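Local coordinates for GDSL-like protein (Roseburia intestinalis L1-82, PDB 6HFZ) that removes acetyl groups from acetylated beta-mannans as a two-domain carbohydrate esterase with a GDSL-like, SGNH-hydrolase-type catalytic domain, at residues A32-L38 with D71-A77; Q85-R90 with Y235-R240; N142-N146 with I187-L192. All coordinates share one frame. Residues are numbered along the deposited sequence.

Contact 1. Residues A32-L38 with D71-A77; sequences ALNIAFL and DFTYINA
Parallel beta strands 32-38 and 71-77 pair in unbroken register from Ala32 with Asp71 to Phe37 with Asn76; their axes approach to 4.7 Å and cross at -24°. Asp71 O accepts from Leu33 N (2.8 Å). Phe72, chi1 m, packs CE1 on Leu33 CD1 (3.7 Å) and CD1 on Ile35 CG1 (3.6 Å). Thr73 bonds both ways, N to Leu33 O and O from Ile35 N, both 2.9 Å. Tyr74, chi1 t, brings CE1 within 3.8 Å of Phe37 CE1, planes at 59°. Ile75 N bonds to Ile35 O and Ile75 O to Phe37 N, both 3.0 Å; its CB meets Ala36 CB at 3.8 Å on the other face from Tyr74 and Phe37. Asn76 ND2 donates to Thr43 O and Tyr74 OH (3.0 Å). Ala77 N closes the ladder on Phe37 O (2.8 Å). In this central sheet of an SGNH-hydrolase alpha/beta/alpha sandwich, 71-78 is an edge strand, 32-39 also pairs with 102-106, helices 18-28 and 55-66 pack against the Leu33, Ile35 and Phe37 face, helix 84-96 against Ala36 and Leu38.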
# COMPACT_ATOMS: atom_id res chain seq x y z
N ALA A 32 -17.12 -10.49 -18.02
CA ALA A 32 -17.06 -9.35 -17.08
C ALA A 32 -15.83 -9.51 -16.16
O ALA A 32 -15.63 -10.56 -15.58
CB ALA A 32 -18.33 -9.27 -16.29
N LEU A 33 -14.99 -8.47 -16.08
CA LEU A 33 -13.70 -8.56 -15.42
C LEU A 33 -13.49 -7.36 -14.50
O LEU A 33 -13.93 -6.23 -14.77
CB LEU A 33 -12.61 -8.64 -16.49
CG LEU A 33 -12.64 -9.91 -17.32
CD1 LEU A 33 -11.86 -9.73 -18.61
CD2 LEU A 33 -12.15 -11.12 -16.54
N ASN A 34 -12.80 -7.64 -13.39
CA ASN A 34 -12.52 -6.67 -12.36
C ASN A 34 -11.03 -6.30 -12.41
O ASN A 34 -10.19 -7.15 -12.25
CB ASN A 34 -12.91 -7.26 -11.01
CG ASN A 34 -14.40 -7.50 -10.87
OD1 ASN A 34 -15.21 -6.74 -11.39
ND2 ASN A 34 -14.78 -8.51 -10.11
N ILE A 35 -10.74 -5.03 -12.68
CA ILE A 35 -9.39 -4.52 -12.88
C ILE A 35 -9.03 -3.67 -11.65
O ILE A 35 -9.66 -2.62 -11.45
CB ILE A 35 -9.38 -3.67 -14.17
CG1 ILE A 35 -9.92 -4.44 -15.39
CG2 ILE A 35 -7.99 -3.09 -14.43
CD1 ILE A 35 -9.18 -5.72 -15.74
N ALA A 36 -8.04 -4.11 -10.85
CA ALA A 36 -7.78 -3.50 -9.58
C ALA A 36 -6.34 -2.97 -9.48
O ALA A 36 -5.44 -3.44 -10.13
CB ALA A 36 -8.09 -4.46 -8.48
N PHE A 37 -6.19 -2.05 -8.53
CA PHE A 37 -4.92 -1.38 -8.25
C PHE A 37 -4.77 -1.18 -6.75
O PHE A 37 -5.66 -0.65 -6.13
CB PHE A 37 -4.89 -0.01 -8.92
CG PHE A 37 -5.19 -0.04 -10.40
CD1 PHE A 37 -6.50 -0.13 -10.84
CD2 PHE A 37 -4.18 0.07 -11.34
CE1 PHE A 37 -6.79 -0.14 -12.19
CE2 PHE A 37 -4.47 -0.02 -12.69
CZ PHE A 37 -5.77 -0.10 -13.11
N LEU A 38 -3.63 -1.64 -6.18
CA LEU A 38 -3.34 -1.51 -4.78
C LEU A 38 -1.97 -0.81 -4.66
O LEU A 38 -0.99 -1.25 -5.19
CB LEU A 38 -3.34 -2.89 -4.11
CG LEU A 38 -3.09 -2.91 -2.59
CD1 LEU A 38 -4.34 -2.46 -1.87
CD2 LEU A 38 -2.69 -4.31 -2.13
N ASP A 71 -17.02 -6.39 -20.18
CA ASP A 71 -17.49 -5.43 -19.17
C ASP A 71 -16.47 -5.31 -18.03
O ASP A 71 -16.27 -6.24 -17.27
CB ASP A 71 -18.83 -5.87 -18.57
CG ASP A 71 -19.97 -5.61 -19.53
OD1 ASP A 71 -20.22 -4.42 -19.81
OD2 ASP A 71 -20.56 -6.60 -20.03
N PHE A 72 -15.85 -4.15 -17.91
CA PHE A 72 -14.81 -3.99 -16.88
C PHE A 72 -15.30 -3.11 -15.73
O PHE A 72 -16.00 -2.11 -15.96
CB PHE A 72 -13.55 -3.38 -17.49
CG PHE A 72 -12.89 -4.24 -18.53
CD1 PHE A 72 -12.09 -5.31 -18.13
CD2 PHE A 72 -13.06 -4.00 -19.89
CE1 PHE A 72 -11.42 -6.09 -19.06
CE2 PHE A 72 -12.38 -4.77 -20.81
CZ PHE A 72 -11.60 -5.82 -20.41
N THR A 73 -14.83 -3.46 -14.52
CA THR A 73 -15.08 -2.75 -13.29
C THR A 73 -13.74 -2.23 -12.74
O THR A 73 -12.81 -3.01 -12.70
CB THR A 73 -15.77 -3.64 -12.25
OG1 THR A 73 -17.02 -4.06 -12.81
CG2 THR A 73 -16.06 -2.91 -10.95
N TYR A 74 -13.73 -0.96 -12.38
CA TYR A 74 -12.52 -0.20 -11.93
C TYR A 74 -12.47 -0.24 -10.40
O TYR A 74 -13.42 0.23 -9.76
CB TYR A 74 -12.59 1.23 -12.43
CG TYR A 74 -11.48 2.17 -11.99
CD1 TYR A 74 -10.16 1.96 -12.35
CD2 TYR A 74 -11.77 3.32 -11.28
CE1 TYR A 74 -9.14 2.82 -11.96
CE2 TYR A 74 -10.77 4.23 -10.95
CZ TYR A 74 -9.45 3.98 -11.27
OH TYR A 74 -8.56 4.97 -10.92
N ILE A 75 -11.41 -0.84 -9.83
CA ILE A 75 -11.20 -0.93 -8.39
C ILE A 75 -9.89 -0.23 -8.02
O ILE A 75 -8.85 -0.78 -8.28
CB ILE A 75 -11.20 -2.39 -7.92
CG1 ILE A 75 -12.50 -3.10 -8.29
CG2 ILE A 75 -10.89 -2.52 -6.43
CD1 ILE A 75 -12.26 -4.55 -8.53
N ASN A 76 -10.00 0.99 -7.47
CA ASN A 76 -8.84 1.77 -7.07
C ASN A 76 -8.74 1.73 -5.55
O ASN A 76 -9.46 2.43 -4.89
CB ASN A 76 -8.84 3.21 -7.57
CG ASN A 76 -7.50 3.86 -7.34
OD1 ASN A 76 -6.87 3.64 -6.31
ND2 ASN A 76 -7.04 4.61 -8.32
N ALA A 77 -7.79 0.91 -5.07
CA ALA A 77 -7.56 0.67 -3.65
C ALA A 77 -6.27 1.36 -3.20
O ALA A 77 -5.59 0.91 -2.27
CB ALA A 77 -7.50 -0.80 -3.38

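Contact 2. Residues Q85-R90 with Y235-R240; sequences QFGVAR and YEKSIR
Residues 85-90 are helical, with Arg90 N bonded to Phe86 O (3.0 Å); residues 235-236 form a loop leading into extended strand 237-240, whose axis passes 7.2 Å from the helix axis at -80°. The nearest CA pair is Ala89 and Ser238, 4.7 Å apart. Val88, chi1 p, sets CG2 3.4 Å from Tyr235 O and CG1 3.6 Å from Ser238 OG; Ala89 CB lies 4.0 Å from Ser238 CB. The crossing joins helix 84-96 of the SGNH-type domain to an antiparallel sheet of the second, beta-rich domain, where the strand pairs with 361-370 at the domain interface. Two waters bridge it: water 1 donates to Gln85 O (2.9 Å) and Ser238 OG (3.0 Å); water 2 donates to Ala89 O and accepts from Arg240 N (both 2.8 Å). Ser238 OG (chi1 m) donates to Tyr235 O at 2.5 Å. Arg240, chi1 m and chi3 m, lays one guanidinium face over Arg90 CA (3.9 Å from NH2), with NH1 3.7 Å from Phe86 CE1 at the ring edge.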
# COMPACT_ATOMS: atom_id res chain seq x y z
N GLN A 85 3.13 -2.72 4.11
CA GLN A 85 2.79 -3.22 5.48
C GLN A 85 1.30 -2.95 5.77
O GLN A 85 0.60 -3.83 6.25
CB GLN A 85 3.75 -2.64 6.52
CG GLN A 85 3.56 -3.19 7.93
CD GLN A 85 4.68 -2.72 8.82
OE1 GLN A 85 5.52 -1.92 8.42
NE2 GLN A 85 4.71 -3.19 10.06
N PHE A 86 0.80 -1.76 5.42
CA PHE A 86 -0.66 -1.55 5.53
C PHE A 86 -1.40 -2.37 4.47
O PHE A 86 -2.43 -2.98 4.74
CB PHE A 86 -0.97 -0.07 5.49
CG PHE A 86 -2.43 0.30 5.67
CD1 PHE A 86 -3.28 -0.46 6.45
CD2 PHE A 86 -2.93 1.45 5.10
CE1 PHE A 86 -4.61 -0.11 6.64
CE2 PHE A 86 -4.25 1.82 5.29
CZ PHE A 86 -5.09 1.03 6.06
N GLY A 87 -0.81 -2.45 3.25
CA GLY A 87 -1.43 -3.22 2.16
C GLY A 87 -1.81 -4.66 2.52
O GLY A 87 -2.92 -5.13 2.19
N VAL A 88 -0.89 -5.39 3.12
CA VAL A 88 -1.18 -6.81 3.47
C VAL A 88 -2.29 -6.90 4.52
O VAL A 88 -3.14 -7.83 4.44
CB VAL A 88 0.09 -7.60 3.86
CG1 VAL A 88 0.71 -7.04 5.11
CG2 VAL A 88 -0.17 -9.10 3.98
N ALA A 89 -2.37 -5.96 5.46
CA ALA A 89 -3.42 -5.95 6.53
C ALA A 89 -4.78 -5.52 6.01
O ALA A 89 -5.73 -5.87 6.65
CB ALA A 89 -3.02 -5.01 7.63
N ARG A 90 -4.85 -4.69 4.96
CA ARG A 90 -6.10 -4.18 4.40
C ARG A 90 -6.51 -4.94 3.12
O ARG A 90 -7.57 -4.65 2.55
CB ARG A 90 -6.04 -2.68 4.17
CG ARG A 90 -5.24 -2.22 2.97
CD ARG A 90 -4.88 -0.77 3.05
NE ARG A 90 -4.09 -0.31 1.91
CZ ARG A 90 -4.54 0.05 0.72
NH1 ARG A 90 -5.83 -0.08 0.43
NH2 ARG A 90 -3.69 0.59 -0.16
N TYR A 235 4.47 -11.52 7.92
CA TYR A 235 3.39 -10.50 7.77
C TYR A 235 2.24 -11.03 6.91
O TYR A 235 1.23 -10.34 6.79
CB TYR A 235 3.91 -9.16 7.26
CG TYR A 235 4.74 -8.41 8.26
CD1 TYR A 235 6.10 -8.61 8.34
CD2 TYR A 235 4.18 -7.52 9.18
CE1 TYR A 235 6.88 -7.93 9.26
CE2 TYR A 235 4.94 -6.81 10.08
CZ TYR A 235 6.30 -7.03 10.12
OH TYR A 235 7.09 -6.39 11.04
N GLU A 236 2.34 -12.25 6.36
CA GLU A 236 1.30 -12.75 5.48
C GLU A 236 -0.07 -12.81 6.18
O GLU A 236 -1.10 -12.52 5.55
CB GLU A 236 1.63 -14.10 4.86
CG GLU A 236 0.75 -14.45 3.66
CD GLU A 236 0.98 -15.78 2.95
OE1 GLU A 236 0.08 -16.21 2.18
OE2 GLU A 236 2.06 -16.38 3.17
N LYS A 237 -0.09 -13.22 7.44
CA LYS A 237 -1.28 -13.05 8.25
C LYS A 237 -1.10 -11.75 9.04
O LYS A 237 -0.23 -11.66 9.90
CB LYS A 237 -1.48 -14.27 9.16
CG LYS A 237 -2.74 -14.13 10.00
CD LYS A 237 -3.23 -15.35 10.76
CE LYS A 237 -4.54 -15.04 11.46
NZ LYS A 237 -4.67 -15.79 12.74
N SER A 238 -1.88 -10.73 8.71
CA SER A 238 -1.80 -9.41 9.32
C SER A 238 -3.22 -8.97 9.65
O SER A 238 -4.02 -8.79 8.75
CB SER A 238 -1.11 -8.38 8.43
OG SER A 238 0.30 -8.57 8.35
N ILE A 239 -3.54 -8.88 10.96
CA ILE A 239 -4.91 -8.67 11.39
C ILE A 239 -5.04 -7.30 12.05
O ILE A 239 -4.39 -7.05 13.02
CB ILE A 239 -5.32 -9.82 12.32
CG1 ILE A 239 -5.41 -11.15 11.55
CG2 ILE A 239 -6.63 -9.49 13.05
CD1 ILE A 239 -6.43 -11.16 10.46
N ARG A 240 -5.85 -6.40 11.50
CA ARG A 240 -6.07 -5.14 12.20
C ARG A 240 -7.06 -5.34 13.35
O ARG A 240 -8.10 -6.00 13.18
CB ARG A 240 -6.70 -4.08 11.31
CG ARG A 240 -5.76 -3.37 10.37
CD ARG A 240 -6.53 -2.44 9.45
NE ARG A 240 -7.46 -3.11 8.54
CZ ARG A 240 -8.16 -2.47 7.61
NH1 ARG A 240 -8.01 -1.16 7.47
NH2 ARG A 240 -8.99 -3.13 6.82
O HOH W 1 0.95 -5.67 8.45
O HOH W 2 -6.98 -6.71 8.96

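Contact 3. Residues N142-N146 with I187-L192; sequences NVFYN and ITPDDL
Asp191 adopts a positive phi (74/9), and this left-handed (alpha-L) conformation accompanies the one direct hydrogen bond between the loops: Tyr145 N donates to Asp191 O at 2.8 Å, nearly linear at 177°. Neither segment is regular helix or strand. Their backbones come nearest at Tyr145 and Asp191 (CA to CA 4.7 Å), then at Phe144 and Leu192 (5.2 Å). A second, indirect tie is water 3, which donates to Val143 O (2.7 Å) and to Leu192 O (2.8 Å).

Two CH-pi contacts flank these polar links. Leu192 (chi1 t, chi2 p) places CD1 4.1 Å from the Phe144 ring centroid, 22° off the normal; Ile187 (chi1 p, chi2 t) places CD1 4.3 Å from the Tyr145 centroid, 14° off. Both aromatic side chains have chi1 m. Thr188 CG2 also lies 4.0 Å from Tyr145 CD2.

Within 187-192, Asp190 OD1 accepts from Leu192 N (2.9 Å) to make an Asx turn, and Thr188 OG1 accepts weakly from Asp190 N (3.3 Å) and Asp191 N (3.0 Å), its stronger partner being His193 O. Asp191 OD1 forms a salt bridge with Arg185. Asp190 OD2 bonds to His193 ND1, in a geometry consistent with the Asp-His pair of an SGNH-type Ser-His-Asp triad with Ser41. The chemistry thus implies that the same short turn combines a probable charge-relay carboxylate with a backbone hydrogen bond and CH-pi packing against residues 142-146.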
# COMPACT_ATOMS: atom_id res chain seq x y z
N ASN A 142 7.37 2.80 -9.37
CA ASN A 142 7.57 4.23 -9.58
C ASN A 142 8.97 4.59 -9.08
O ASN A 142 9.73 3.67 -8.65
CB ASN A 142 6.44 5.02 -8.94
CG ASN A 142 5.21 5.04 -9.83
OD1 ASN A 142 5.30 5.50 -10.97
ND2 ASN A 142 4.10 4.50 -9.37
N VAL A 143 9.36 5.85 -9.23
CA VAL A 143 10.70 6.28 -8.87
C VAL A 143 10.62 7.72 -8.31
O VAL A 143 9.76 8.51 -8.74
CB VAL A 143 11.61 6.17 -10.12
CG1 VAL A 143 11.20 7.21 -11.18
CG2 VAL A 143 13.09 6.29 -9.81
N PHE A 144 11.55 8.08 -7.43
CA PHE A 144 11.76 9.43 -6.98
C PHE A 144 12.56 10.17 -8.07
O PHE A 144 13.61 9.68 -8.47
CB PHE A 144 12.54 9.42 -5.67
CG PHE A 144 11.71 9.16 -4.45
CD1 PHE A 144 11.10 10.22 -3.80
CD2 PHE A 144 11.50 7.88 -3.98
CE1 PHE A 144 10.34 10.01 -2.67
CE2 PHE A 144 10.72 7.66 -2.86
CZ PHE A 144 10.14 8.73 -2.21
N TYR A 145 12.10 11.36 -8.50
CA TYR A 145 12.76 12.08 -9.62
C TYR A 145 13.88 13.03 -9.12
O TYR A 145 14.62 13.60 -9.96
CB TYR A 145 11.72 12.76 -10.51
CG TYR A 145 10.87 11.78 -11.25
CD1 TYR A 145 11.37 11.08 -12.33
CD2 TYR A 145 9.61 11.42 -10.78
CE1 TYR A 145 10.62 10.12 -12.99
CE2 TYR A 145 8.87 10.43 -11.41
CZ TYR A 145 9.37 9.77 -12.52
OH TYR A 145 8.64 8.79 -13.15
N ASN A 146 13.96 13.25 -7.81
CA ASN A 146 15.00 14.09 -7.26
C ASN A 146 16.35 13.36 -7.27
O ASN A 146 17.40 14.03 -7.44
CB ASN A 146 14.72 14.54 -5.83
CG ASN A 146 14.39 13.39 -4.91
OD1 ASN A 146 13.51 12.60 -5.22
ND2 ASN A 146 15.07 13.28 -3.77
N ILE A 187 6.73 17.07 -15.36
CA ILE A 187 5.98 15.84 -15.05
C ILE A 187 5.68 15.65 -13.56
O ILE A 187 4.92 14.74 -13.27
CB ILE A 187 6.70 14.59 -15.56
CG1 ILE A 187 8.08 14.43 -14.91
CG2 ILE A 187 6.73 14.58 -17.08
CD1 ILE A 187 8.71 13.05 -15.19
N THR A 188 6.25 16.47 -12.66
CA THR A 188 5.94 16.32 -11.25
C THR A 188 6.24 17.62 -10.52
O THR A 188 7.31 18.21 -10.70
CB THR A 188 6.71 15.15 -10.63
OG1 THR A 188 6.48 15.26 -9.23
CG2 THR A 188 8.19 15.19 -10.91
N PRO A 189 5.30 18.12 -9.68
CA PRO A 189 5.57 19.32 -8.89
C PRO A 189 6.47 19.12 -7.67
O PRO A 189 6.97 20.12 -7.17
CB PRO A 189 4.19 19.80 -8.43
CG PRO A 189 3.34 18.56 -8.47
CD PRO A 189 3.91 17.66 -9.55
N ASP A 190 6.68 17.87 -7.21
CA ASP A 190 7.38 17.63 -5.98
C ASP A 190 8.37 16.47 -6.06
O ASP A 190 8.85 16.07 -5.03
CB ASP A 190 6.42 17.33 -4.83
CG ASP A 190 5.51 16.14 -5.05
OD1 ASP A 190 5.76 15.34 -5.96
OD2 ASP A 190 4.49 16.09 -4.37
N ASP A 191 8.62 15.95 -7.27
CA ASP A 191 9.60 14.89 -7.55
C ASP A 191 9.13 13.52 -7.08
O ASP A 191 9.87 12.55 -7.20
CB ASP A 191 10.95 15.23 -6.95
CG ASP A 191 11.58 16.38 -7.68
OD1 ASP A 191 11.34 16.51 -8.92
OD2 ASP A 191 12.24 17.17 -7.01
N LEU A 192 7.86 13.41 -6.68
CA LEU A 192 7.31 12.11 -6.28
C LEU A 192 5.98 11.86 -7.00
O LEU A 192 5.82 10.83 -7.67
CB LEU A 192 7.14 12.10 -4.76
CG LEU A 192 6.39 10.88 -4.20
CD1 LEU A 192 7.08 9.58 -4.59
CD2 LEU A 192 6.26 10.96 -2.68
O HOH W 3 7.10 8.63 -8.79

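How the contacts relate
Contacts 1 and 2 follow in series and meet directly although their centres lie 21 Å apart: Ala77 O and Arg90 NH2, 2.9 Å apart, form a probable hydrogen bond, and Leu38 CD1 packs 3.6 Å from Arg90 NH2. Strand 71-78 runs on to helix 84-96, so the sheet edge connects with the domain interface through consecutive elements. Contact 3 stands apart, its nearest atoms about 9 Å from contact 1 and 13 Å from contact 2, and falls within the sequence interval spanned by contact 2. It carries Asp190 of the probable triad, whose Ser41 follows strand 32-39; an acetate ion, probably from the crystallisation liquor, lies about 4 Å from the Leu192 side chain.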